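Local coordinates for ripening-associated protein (Musa acuminata, PDB 4PIT) that binds mannose-containing glycans as a jacalin-related lectin, here an engineered form of banana lectin holding dimannose, at residues Val29-Gly34 / Gly90-Ser95. The protein carries 1 engineered substitution. Sequence-based numbering, arbitrary orientation.
Sequences VKIFSG and GKLGFS. With MAN (alpha-D-mannopyranose), chain G.
The CD1 methyl of Ile31 meets the Phe94 ring at its edge, close to the ring plane, and sits 3.7 Å from Phe94 CE1, with Phe94 CD1 equally near. Because CG1 of Ile31 stands anti to the carbonyl carbon (chi1 -62°) and the chain then runs on extended, the methyl is carried forward to this edge. The same methyl also lies beside Leu92 of strand 91-95, 4.4 Å from its CD2 and 4.1 Å from its backbone O, so one isoleucine spans two residues of the partner. Val29 adds a looser touch, its CG1 lying 4.5 Å from Phe94 CE1 at an oblique angle to the ring.

The two strands run nearly antiparallel, at 160°, but their axes stay 9.0 Å apart: they belong to different sheets of the beta-prism of jacalin-related lectins, and they meet through side chains. Around them Phe94 also packs on Ile65 and Met76, Leu92 on Val37 and Met76, and Ile31 on Phe104, which merges the contact into the prism's core. Just beyond strand 29-33, Gly34 N lies 3.2 Å from O6 of a bound mannose that Asp38, Asp35, Val36 and Gly60 hydrogen-bond. The side-chain contacts between the strands are apolar, and the one polar atom touched, the Leu92 carbonyl oxygen, is met by a methyl; all four residues are buried, consistent with cohesion by dispersion and exclusion of water.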
loop_
_atom_site.group_PDB
_atom_site.type_symbol
_atom_site.label_atom_id
_atom_site.label_comp_id
_atom_site.label_asym_id
_atom_site.label_seq_id
_atom_site.Cartn_x
_atom_site.Cartn_y
_atom_site.Cartn_z
ATOM N N VAL B 29 -6.355 1.983 -18.791
ATOM C CA VAL B 29 -7.220 2.403 -17.712
ATOM C C VAL B 29 -7.733 3.785 -18.084
ATOM O O VAL B 29 -6.926 4.663 -18.352
ATOM C CB VAL B 29 -6.467 2.395 -16.350
ATOM C CG1 VAL B 29 -7.320 2.993 -15.231
ATOM C CG2 VAL B 29 -6.023 0.968 -15.969
ATOM N N LYS B 30 -9.043 4.002 -18.028
ATOM C CA LYS B 30 -9.623 5.306 -18.322
ATOM C C LYS B 30 -10.247 5.778 -17.048
ATOM O O LYS B 30 -11.179 5.131 -16.550
ATOM C CB LYS B 30 -10.658 5.178 -19.458
ATOM C CG LYS B 30 -11.210 6.499 -19.954
ATOM C CD LYS B 30 -12.188 6.279 -21.120
ATOM C CE LYS B 30 -11.531 5.936 -22.439
ATOM N NZ LYS B 30 -12.569 5.619 -23.469
ATOM N N ILE B 31 -9.707 6.861 -16.474
ATOM C CA ILE B 31 -10.218 7.395 -15.216
ATOM C C ILE B 31 -11.161 8.549 -15.529
ATOM O O ILE B 31 -10.744 9.505 -16.187
ATOM C CB ILE B 31 -9.041 7.856 -14.315
ATOM C CG1 ILE B 31 -8.105 6.647 -13.956
ATOM C CG2 ILE B 31 -9.571 8.566 -13.028
ATOM C CD1 ILE B 31 -6.683 7.031 -13.355
ATOM N N PHE B 32 -12.414 8.496 -15.019
ATOM C CA PHE B 32 -13.408 9.569 -15.220
ATOM C C PHE B 32 -13.438 10.391 -13.983
ATOM O O PHE B 32 -13.620 9.844 -12.886
ATOM C CB PHE B 32 -14.802 9.011 -15.503
ATOM C CG PHE B 32 -14.868 8.232 -16.793
ATOM C CD1 PHE B 32 -14.501 6.890 -16.827
ATOM C CD2 PHE B 32 -15.383 8.819 -17.946
ATOM C CE1 PHE B 32 -14.627 6.145 -18.012
ATOM C CE2 PHE B 32 -15.517 8.075 -19.132
ATOM C CZ PHE B 32 -15.104 6.754 -19.157
ATOM N N SER B 33 -13.208 11.692 -14.115
ATOM C CA SER B 33 -13.170 12.513 -12.921
ATOM C C SER B 33 -13.685 13.904 -13.159
ATOM O O SER B 33 -13.641 14.419 -14.286
ATOM C CB SER B 33 -11.737 12.613 -12.391
ATOM O OG SER B 33 -10.870 13.286 -13.295
ATOM N N GLY B 34 -14.044 14.546 -12.068
ATOM C CA GLY B 34 -14.443 15.958 -12.085
ATOM C C GLY B 34 -13.988 16.520 -10.760
ATOM O O GLY B 34 -12.782 16.569 -10.487
ATOM N N GLY B 90 -11.294 11.018 -3.968
ATOM C CA GLY B 90 -11.308 12.405 -4.430
ATOM C C GLY B 90 -10.300 12.680 -5.534
ATOM O O GLY B 90 -10.502 13.562 -6.379
ATOM N N LYS B 91 -9.180 11.925 -5.507
ATOM C CA LYS B 91 -8.086 12.004 -6.474
ATOM C C LYS B 91 -7.516 10.622 -6.668
ATOM O O LYS B 91 -7.428 9.875 -5.689
ATOM C CB LYS B 91 -6.970 12.945 -5.993
ATOM C CG LYS B 91 -7.399 14.367 -5.740
ATOM C CD LYS B 91 -6.212 15.265 -5.516
ATOM C CE LYS B 91 -6.707 16.659 -5.276
ATOM N NZ LYS B 91 -5.570 17.591 -4.984
ATOM N N LEU B 92 -7.066 10.321 -7.885
ATOM C CA LEU B 92 -6.442 9.027 -8.178
ATOM C C LEU B 92 -5.424 9.185 -9.291
ATOM O O LEU B 92 -5.720 9.719 -10.357
ATOM C CB LEU B 92 -7.515 7.998 -8.573
ATOM C CG LEU B 92 -7.020 6.578 -8.951
ATOM C CD1 LEU B 92 -6.432 5.876 -7.734
ATOM C CD2 LEU B 92 -8.172 5.741 -9.468
ATOM N N GLY B 93 -4.251 8.643 -9.052
ATOM C CA GLY B 93 -3.224 8.626 -10.077
ATOM C C GLY B 93 -2.460 7.325 -10.077
ATOM O O GLY B 93 -2.613 6.496 -9.169
ATOM N N PHE B 94 -1.620 7.153 -11.116
ATOM C CA PHE B 94 -0.799 5.947 -11.259
ATOM C C PHE B 94 0.553 6.291 -11.797
ATOM O O PHE B 94 0.689 7.266 -12.550
ATOM C CB PHE B 94 -1.445 4.969 -12.266
ATOM C CG PHE B 94 -2.706 4.306 -11.779
ATOM C CD1 PHE B 94 -3.949 4.897 -11.989
ATOM C CD2 PHE B 94 -2.653 3.093 -11.103
ATOM C CE1 PHE B 94 -5.124 4.277 -11.534
ATOM C CE2 PHE B 94 -3.836 2.474 -10.641
ATOM C CZ PHE B 94 -5.059 3.075 -10.863
ATOM N N SER B 95 1.529 5.437 -11.499
ATOM C CA SER B 95 2.871 5.490 -12.058
ATOM C C SER B 95 3.112 4.248 -12.875
ATOM O O SER B 95 2.694 3.167 -12.485
ATOM C CB SER B 95 3.931 5.534 -10.946
ATOM O OG SER B 95 3.677 6.566 -10.011
HETATM C C1 MAN G . -18.314 17.844 -11.544
HETATM C C2 MAN G . -18.500 17.346 -12.973
HETATM C C3 MAN G . -19.323 16.057 -12.999
HETATM C C4 MAN G . -18.760 15.005 -12.044
HETATM C C5 MAN G . -18.598 15.583 -10.638
HETATM C C6 MAN G . -17.898 14.635 -9.679
HETATM O O2 MAN G . -17.217 17.155 -13.549
HETATM O O3 MAN G . -19.386 15.516 -14.314
HETATM O O4 MAN G . -19.671 13.918 -12.002
HETATM O O5 MAN G . -17.809 16.786 -10.699
HETATM O O6 MAN G . -16.576 14.301 -10.120
#